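Local coordinates for protein trans-4-hydroxy-L-proline dehydratase (Clostridioides difficile 70-100-2010, PDB 6VXC) that catalyses, as a glycyl radical enzyme, the dehydration of trans-4-hydroxy-L-proline to (S)-1-pyrroline-5-carboxylate in anaerobic hydroxyproline degradation, at residues D211-A214 and Y215-A219; C541-M544 and S545-V548; Y470-I473 and P474-L477. One frame throughout, in Å; residues are numbered along the deposited sequence.

Contact 1 (D211-A214 and Y215-A219); sequences DLDA and YNKKA
Asn216 ND2 donates to Asp213 OD1 over 2.9 Å, a nearly straight bond at 166° that ties the residue just before the helix to its first turn. The acceptor lies close to the plane of the Asn216 amide, whereas the carboxylate itself is turned 61° from that plane. The other oxygen, Asp213 OD2, offers its anti lone pair, the one facing away from OD1, to Lys217 NZ at 3.3 Å in a salt bridge. Lys217 reaches back because its CG stands beside the backbone N (chi1 -60°) and the chain then bends at each later torsion, crossing the Asp213 side chain at roughly a right angle. The same ammonium pairs with the carboxylate of Asp211, which comes from the opposite direction, although the position of Asp211 OD2 is less certain. Asp211 also caps the turn: its OD1 takes the N-H of Asp213 at 2.9 Å, from above the carboxylate plane, within a type I beta turn running from Asp211 to Ala214. Backbone bonds from Lys217 N to Asp213 O and from Lys218 N to Ala214 O begin the helical pattern. This surface turn joins helix 192-205 to the long helix 214-248; Lys217 leans on Arg202 of the former, and Tyr215 OH is hydrogen-bonded to Glu63.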
loop_
_atom_site.group_PDB
_atom_site.type_symbol
_atom_site.label_atom_id
_atom_site.label_comp_id
_atom_site.label_asym_id
_atom_site.label_seq_id
_atom_site.Cartn_x
_atom_site.Cartn_y
_atom_site.Cartn_z
ATOM N N ASP A 211 11.234 -37.382 -6.404
ATOM C CA ASP A 211 11.039 -35.936 -6.404
ATOM C C ASP A 211 12.358 -35.298 -5.991
ATOM O O ASP A 211 12.692 -35.238 -4.810
ATOM C CB ASP A 211 9.879 -35.533 -5.493
ATOM C CG ASP A 211 9.717 -34.020 -5.384
ATOM O OD1 ASP A 211 10.367 -33.276 -6.141
ATOM O OD2 ASP A 211 8.900 -33.580 -4.554
ATOM N N LEU A 212 13.106 -34.806 -6.975
ATOM C CA LEU A 212 14.409 -34.224 -6.683
ATOM C C LEU A 212 14.301 -32.914 -5.923
ATOM O O LEU A 212 15.325 -32.397 -5.466
ATOM C CB LEU A 212 15.200 -34.019 -7.976
ATOM C CG LEU A 212 15.370 -35.315 -8.774
ATOM C CD1 LEU A 212 16.316 -35.104 -9.945
ATOM C CD2 LEU A 212 15.838 -36.459 -7.867
ATOM N N ASP A 213 13.094 -32.367 -5.778
ATOM C CA ASP A 213 12.872 -31.159 -5.003
ATOM C C ASP A 213 12.423 -31.459 -3.576
ATOM O O ASP A 213 12.191 -30.527 -2.804
ATOM C CB ASP A 213 11.849 -30.270 -5.726
ATOM C CG ASP A 213 11.744 -28.880 -5.129
ATOM O OD1 ASP A 213 12.788 -28.201 -4.997
ATOM O OD2 ASP A 213 10.605 -28.453 -4.834
ATOM N N ALA A 214 12.387 -32.735 -3.183
ATOM C CA ALA A 214 11.767 -33.113 -1.916
ATOM C C ALA A 214 12.431 -32.440 -0.724
ATOM O O ALA A 214 11.749 -32.054 0.232
ATOM C CB ALA A 214 11.812 -34.630 -1.751
ATOM N N TYR A 215 13.754 -32.281 -0.759
ATOM C CA TYR A 215 14.459 -31.687 0.376
ATOM C C TYR A 215 14.027 -30.244 0.606
ATOM O O TYR A 215 13.856 -29.815 1.756
ATOM C CB TYR A 215 15.969 -31.753 0.140
ATOM C CG TYR A 215 16.805 -31.211 1.265
ATOM C CD1 TYR A 215 17.115 -29.863 1.335
ATOM C CD2 TYR A 215 17.307 -32.051 2.249
ATOM C CE1 TYR A 215 17.886 -29.368 2.363
ATOM C CE2 TYR A 215 18.080 -31.567 3.274
ATOM C CZ TYR A 215 18.369 -30.228 3.323
ATOM O OH TYR A 215 19.135 -29.756 4.356
ATOM N N ASN A 216 13.920 -29.463 -0.475
ATOM C CA ASN A 216 13.478 -28.078 -0.343
ATOM C C ASN A 216 12.051 -28.007 0.171
ATOM O O ASN A 216 11.715 -27.129 0.964
ATOM C CB ASN A 216 13.587 -27.351 -1.687
ATOM C CG ASN A 216 15.014 -27.295 -2.208
ATOM O OD1 ASN A 216 15.969 -27.143 -1.451
ATOM N ND2 ASN A 216 15.157 -27.426 -3.511
ATOM N N LYS A 217 11.192 -28.916 -0.286
ATOM C CA LYS A 217 9.827 -28.950 0.221
ATOM C C LYS A 217 9.807 -29.230 1.717
ATOM O O LYS A 217 9.069 -28.579 2.469
ATOM C CB LYS A 217 9.016 -30.004 -0.523
ATOM C CG LYS A 217 8.913 -29.797 -2.034
ATOM C CD LYS A 217 7.579 -30.297 -2.522
ATOM C CE LYS A 217 7.654 -31.215 -3.715
ATOM N NZ LYS A 217 8.170 -30.646 -4.969
ATOM N N LYS A 218 10.629 -30.189 2.164
ATOM C CA LYS A 218 10.656 -30.562 3.575
ATOM C C LYS A 218 11.072 -29.397 4.459
ATOM O O LYS A 218 10.464 -29.160 5.507
ATOM C CB LYS A 218 11.600 -31.748 3.787
ATOM C CG LYS A 218 11.569 -32.334 5.190
ATOM C CD LYS A 218 12.685 -33.365 5.391
ATOM C CE LYS A 218 12.688 -33.953 6.793
ATOM N NZ LYS A 218 11.592 -34.951 6.935
ATOM N N ALA A 219 12.113 -28.659 4.050
ATOM C CA ALA A 219 12.583 -27.519 4.830
ATOM C C ALA A 219 11.485 -26.461 4.973
ATOM O O ALA A 219 11.248 -25.945 6.073
ATOM C CB ALA A 219 13.838 -26.929 4.180
#

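Contact 2 (C541-M544 and S545-V548); sequences CPLM and STIV
From Cys541, at the N-cap position, the backbone enters a short helix, where Ser545 N donates to Cys541 O at 3.0 Å; further along, the bonds run from i+3 to i, as in a 3-10 helix, with Ile547 N donating to Met544 O. Thr546 marks the change. Its amide makes a weak bond to Pro542 O and a sounder one to Leu543 O, at 3.0 Å, from well above the carbonyl plane. The hydroxyl serves the same oxygen: OG1 is placed between the backbone N and the carbonyl carbon (chi1 64°), and from there donates to Leu543 O at 2.7 Å in the carbonyl plane. Leu543 O therefore accepts two donors from one residue, which ties down the threonine side chain. Ser545 OG accepts from Tyr558 N, and its own proton may go to Cys541 O or to Asp557. At the start of the helix Glu293, from helix 276-293, accepts from the amides of Leu543 and Met544, so that a carboxylate meets N-H groups of the first turn. Phe192 of helix 192-205 touches Leu543, Thr546 and Ile547, while Met224 of helix 214-248 touches Ser545 and Thr546. Met544, its chain bent at chi2 and chi3, packs on residues three and four positions on: its CG lies 4.0 Å from Val548 CG2, and its SD stands 4.4 Å from Ile547 CD1.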
loop_
_atom_site.group_PDB
_atom_site.type_symbol
_atom_site.label_atom_id
_atom_site.label_comp_id
_atom_site.label_asym_id
_atom_site.label_seq_id
_atom_site.Cartn_x
_atom_site.Cartn_y
_atom_site.Cartn_z
ATOM N N CYS A 541 8.955 -16.678 4.747
ATOM C CA CYS A 541 7.896 -16.322 5.689
ATOM C C CYS A 541 7.005 -17.533 5.907
ATOM O O CYS A 541 5.909 -17.616 5.347
ATOM C CB CYS A 541 7.115 -15.097 5.194
ATOM S SG CYS A 541 6.645 -15.167 3.435
ATOM N N PRO A 542 7.444 -18.493 6.731
ATOM C CA PRO A 542 6.624 -19.700 6.946
ATOM C C PRO A 542 5.242 -19.401 7.498
ATOM O O PRO A 542 4.291 -20.102 7.136
ATOM C CB PRO A 542 7.440 -20.535 7.947
ATOM C CG PRO A 542 8.756 -19.867 8.072
ATOM C CD PRO A 542 8.654 -18.465 7.559
ATOM N N LEU A 543 5.077 -18.394 8.354
ATOM C CA LEU A 543 3.726 -18.130 8.847
ATOM C C LEU A 543 2.815 -17.698 7.702
ATOM O O LEU A 543 1.774 -18.313 7.465
ATOM C CB LEU A 543 3.730 -17.086 9.970
ATOM C CG LEU A 543 2.334 -16.696 10.490
ATOM C CD1 LEU A 543 1.605 -17.933 11.049
ATOM C CD2 LEU A 543 2.393 -15.592 11.571
ATOM N N MET A 544 3.221 -16.693 6.924
ATOM C CA MET A 544 2.370 -16.283 5.806
ATOM C C MET A 544 2.072 -17.457 4.874
ATOM O O MET A 544 0.950 -17.588 4.369
ATOM C CB MET A 544 3.011 -15.130 5.029
ATOM C CG MET A 544 2.161 -14.633 3.851
ATOM S SD MET A 544 0.698 -13.708 4.403
ATOM C CE MET A 544 1.506 -12.232 5.007
ATOM N N SER A 545 3.056 -18.335 4.653
ATOM C CA SER A 545 2.850 -19.448 3.737
ATOM C C SER A 545 1.714 -20.361 4.186
ATOM O O SER A 545 1.048 -20.967 3.343
ATOM C CB SER A 545 4.147 -20.243 3.571
ATOM O OG SER A 545 5.183 -19.421 3.059
ATOM N N THR A 546 1.482 -20.493 5.497
ATOM C CA THR A 546 0.458 -21.428 5.961
ATOM C C THR A 546 -0.944 -21.027 5.527
ATOM O O THR A 546 -1.821 -21.890 5.458
ATOM C CB THR A 546 0.476 -21.566 7.489
ATOM O OG1 THR A 546 0.132 -20.306 8.090
ATOM C CG2 THR A 546 1.860 -22.056 8.007
ATOM N N ILE A 547 -1.181 -19.755 5.209
ATOM C CA ILE A 547 -2.532 -19.290 4.934
ATOM C C ILE A 547 -2.709 -18.798 3.499
ATOM O O ILE A 547 -3.717 -18.179 3.194
ATOM C CB ILE A 547 -2.958 -18.196 5.932
ATOM C CG1 ILE A 547 -1.984 -17.026 5.850
ATOM C CG2 ILE A 547 -3.094 -18.775 7.348
ATOM C CD1 ILE A 547 -2.436 -15.789 6.598
ATOM N N VAL A 548 -1.741 -19.041 2.652
ATOM C CA VAL A 548 -1.821 -18.625 1.297
ATOM C C VAL A 548 -1.859 -19.792 0.327
ATOM O O VAL A 548 -0.943 -20.587 0.276
ATOM C CB VAL A 548 -0.652 -17.709 0.894
ATOM C CG1 VAL A 548 -0.622 -17.548 -0.604
ATOM C CG2 VAL A 548 -0.655 -16.392 1.608
#

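Contact 3 (Y470-I473 and P474-L477); sequences YMNI and PKIL
An asparagine N-cap joins the end of strand 463-472 to the start of helix 473-481, with Asn472 bonded to the first turn through both its side chain and its backbone. Asn472 OD1 accepts the N-H of Lys475 at 3.2 Å; the donor stands 64° out of the amide carbonyl plane, so the bond is made over the face of that group. The torsion responsible is chi1 (-168°), which sets CG opposite the backbone N and beside the carbonyl carbon, close to the turning helix. The amide also lies against the lysine's aliphatic base, with Asn472 CG 3.4 Å from Lys475 CB, while Asn472 ND2 donates to Gly167 O and Phe671 O. Asn472 O receives Ile476 N at 3.1 Å in the carbonyl plane. Strand 463-472 runs parallel to strand 565-573, consistent with the alpha/beta barrel of the family, and the chain leaves it through an inverse gamma turn centred on Asn472. Pro474, which has no N-H to donate, occupies the first turn, its CD close to Ile473 CB across their shared peptide bond. Lys475 extends away and is bent only at chi4; its buried ammonium reaches Ile674 O, with salt bridges to Asp486 and Glu478. On the apolar side, Met471 and Ile476 cross at about a right angle against Ile521 and Leu517 of helix 506-538, the thioether SD of Met471 resting 4.1 Å from Ile476 CD1.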
loop_
_atom_site.group_PDB
_atom_site.type_symbol
_atom_site.label_atom_id
_atom_site.label_comp_id
_atom_site.label_asym_id
_atom_site.label_seq_id
_atom_site.Cartn_x
_atom_site.Cartn_y
_atom_site.Cartn_z
ATOM N N TYR A 470 8.667 2.758 -7.546
ATOM C CA TYR A 470 8.131 3.745 -8.488
ATOM C C TYR A 470 9.158 4.062 -9.581
ATOM O O TYR A 470 10.365 4.002 -9.356
ATOM C CB TYR A 470 7.751 5.042 -7.755
ATOM C CG TYR A 470 6.773 4.805 -6.636
ATOM C CD1 TYR A 470 5.415 4.673 -6.889
ATOM C CD2 TYR A 470 7.218 4.661 -5.337
ATOM C CE1 TYR A 470 4.517 4.417 -5.850
ATOM C CE2 TYR A 470 6.341 4.400 -4.296
ATOM C CZ TYR A 470 4.987 4.283 -4.553
ATOM O OH TYR A 470 4.119 4.024 -3.518
ATOM N N MET A 471 8.658 4.404 -10.769
ATOM C CA MET A 471 9.480 4.732 -11.927
ATOM C C MET A 471 9.168 6.163 -12.345
ATOM O O MET A 471 8.010 6.491 -12.619
ATOM C CB MET A 471 9.209 3.760 -13.080
ATOM C CG MET A 471 10.114 3.943 -14.307
ATOM S SD MET A 471 11.851 3.663 -13.981
ATOM C CE MET A 471 11.843 1.993 -13.329
ATOM N N ASN A 472 10.206 6.994 -12.439
ATOM C CA ASN A 472 10.074 8.434 -12.668
ATOM C C ASN A 472 9.979 8.669 -14.180
ATOM O O ASN A 472 10.952 8.996 -14.853
ATOM C CB ASN A 472 11.268 9.164 -12.035
ATOM C CG ASN A 472 11.084 10.687 -11.957
ATOM O OD1 ASN A 472 10.234 11.268 -12.645
ATOM N ND2 ASN A 472 11.919 11.341 -11.138
ATOM N N ILE A 473 8.777 8.463 -14.737
ATOM C CA ILE A 473 8.621 8.560 -16.191
ATOM C C ILE A 473 8.970 9.951 -16.699
ATOM O O ILE A 473 9.645 10.059 -17.731
ATOM C CB ILE A 473 7.223 8.092 -16.612
ATOM C CG1 ILE A 473 6.988 6.678 -16.097
ATOM C CG2 ILE A 473 7.085 8.131 -18.113
ATOM C CD1 ILE A 473 5.586 6.209 -16.305
ATOM N N PRO A 474 8.540 11.042 -16.062
ATOM C CA PRO A 474 8.937 12.376 -16.546
ATOM C C PRO A 474 10.448 12.580 -16.585
ATOM O O PRO A 474 10.958 13.212 -17.514
ATOM C CB PRO A 474 8.254 13.322 -15.543
ATOM C CG PRO A 474 7.062 12.530 -15.018
ATOM C CD PRO A 474 7.580 11.112 -14.943
ATOM N N LYS A 475 11.181 12.081 -15.594
ATOM C CA LYS A 475 12.630 12.252 -15.635
ATOM C C LYS A 475 13.273 11.399 -16.727
ATOM O O LYS A 475 14.352 11.740 -17.207
ATOM C CB LYS A 475 13.245 11.942 -14.281
ATOM C CG LYS A 475 14.697 12.429 -14.133
ATOM C CD LYS A 475 15.139 12.394 -12.677
ATOM C CE LYS A 475 16.595 12.835 -12.487
ATOM N NZ LYS A 475 16.739 14.315 -12.569
ATOM N N ILE A 476 12.621 10.323 -17.158
ATOM C CA ILE A 476 13.119 9.606 -18.323
ATOM C C ILE A 476 13.042 10.492 -19.563
ATOM O O ILE A 476 13.949 10.475 -20.404
ATOM C CB ILE A 476 12.361 8.279 -18.497
ATOM C CG1 ILE A 476 12.716 7.344 -17.325
ATOM C CG2 ILE A 476 12.663 7.639 -19.866
ATOM C CD1 ILE A 476 11.949 6.032 -17.320
ATOM N N LEU A 477 11.978 11.297 -19.694
ATOM C CA LEU A 477 11.966 12.277 -20.778
ATOM C C LEU A 477 13.078 13.303 -20.582
ATOM O O LEU A 477 13.754 13.685 -21.541
ATOM C CB LEU A 477 10.600 12.974 -20.886
ATOM C CG LEU A 477 10.483 14.064 -21.976
ATOM C CD1 LEU A 477 10.692 13.500 -23.380
ATOM C CD2 LEU A 477 9.143 14.774 -21.913
#

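Along the chain contact 1 comes first, then contact 3 and finally contact 2, all within the pyruvate formate lyase-like part of the protein. Space orders them differently: the centres of contacts 1 and 2 lie about 17 Å apart, whereas the centre of contact 3 is about 43 Å from that of contact 1 and about 35 Å from that of contact 2. No two of them touch. Helices 192-205 and 214-248, joined by the surface turn of contact 1, both pack on the buried helix of contact 2. Helix 506-538, which covers Met471 and Ile476 in contact 3, runs on to the loop before helix 542-546, linking the two buried contacts by sequence. Each is a local contact at the start of a helix, away from the active-site residues.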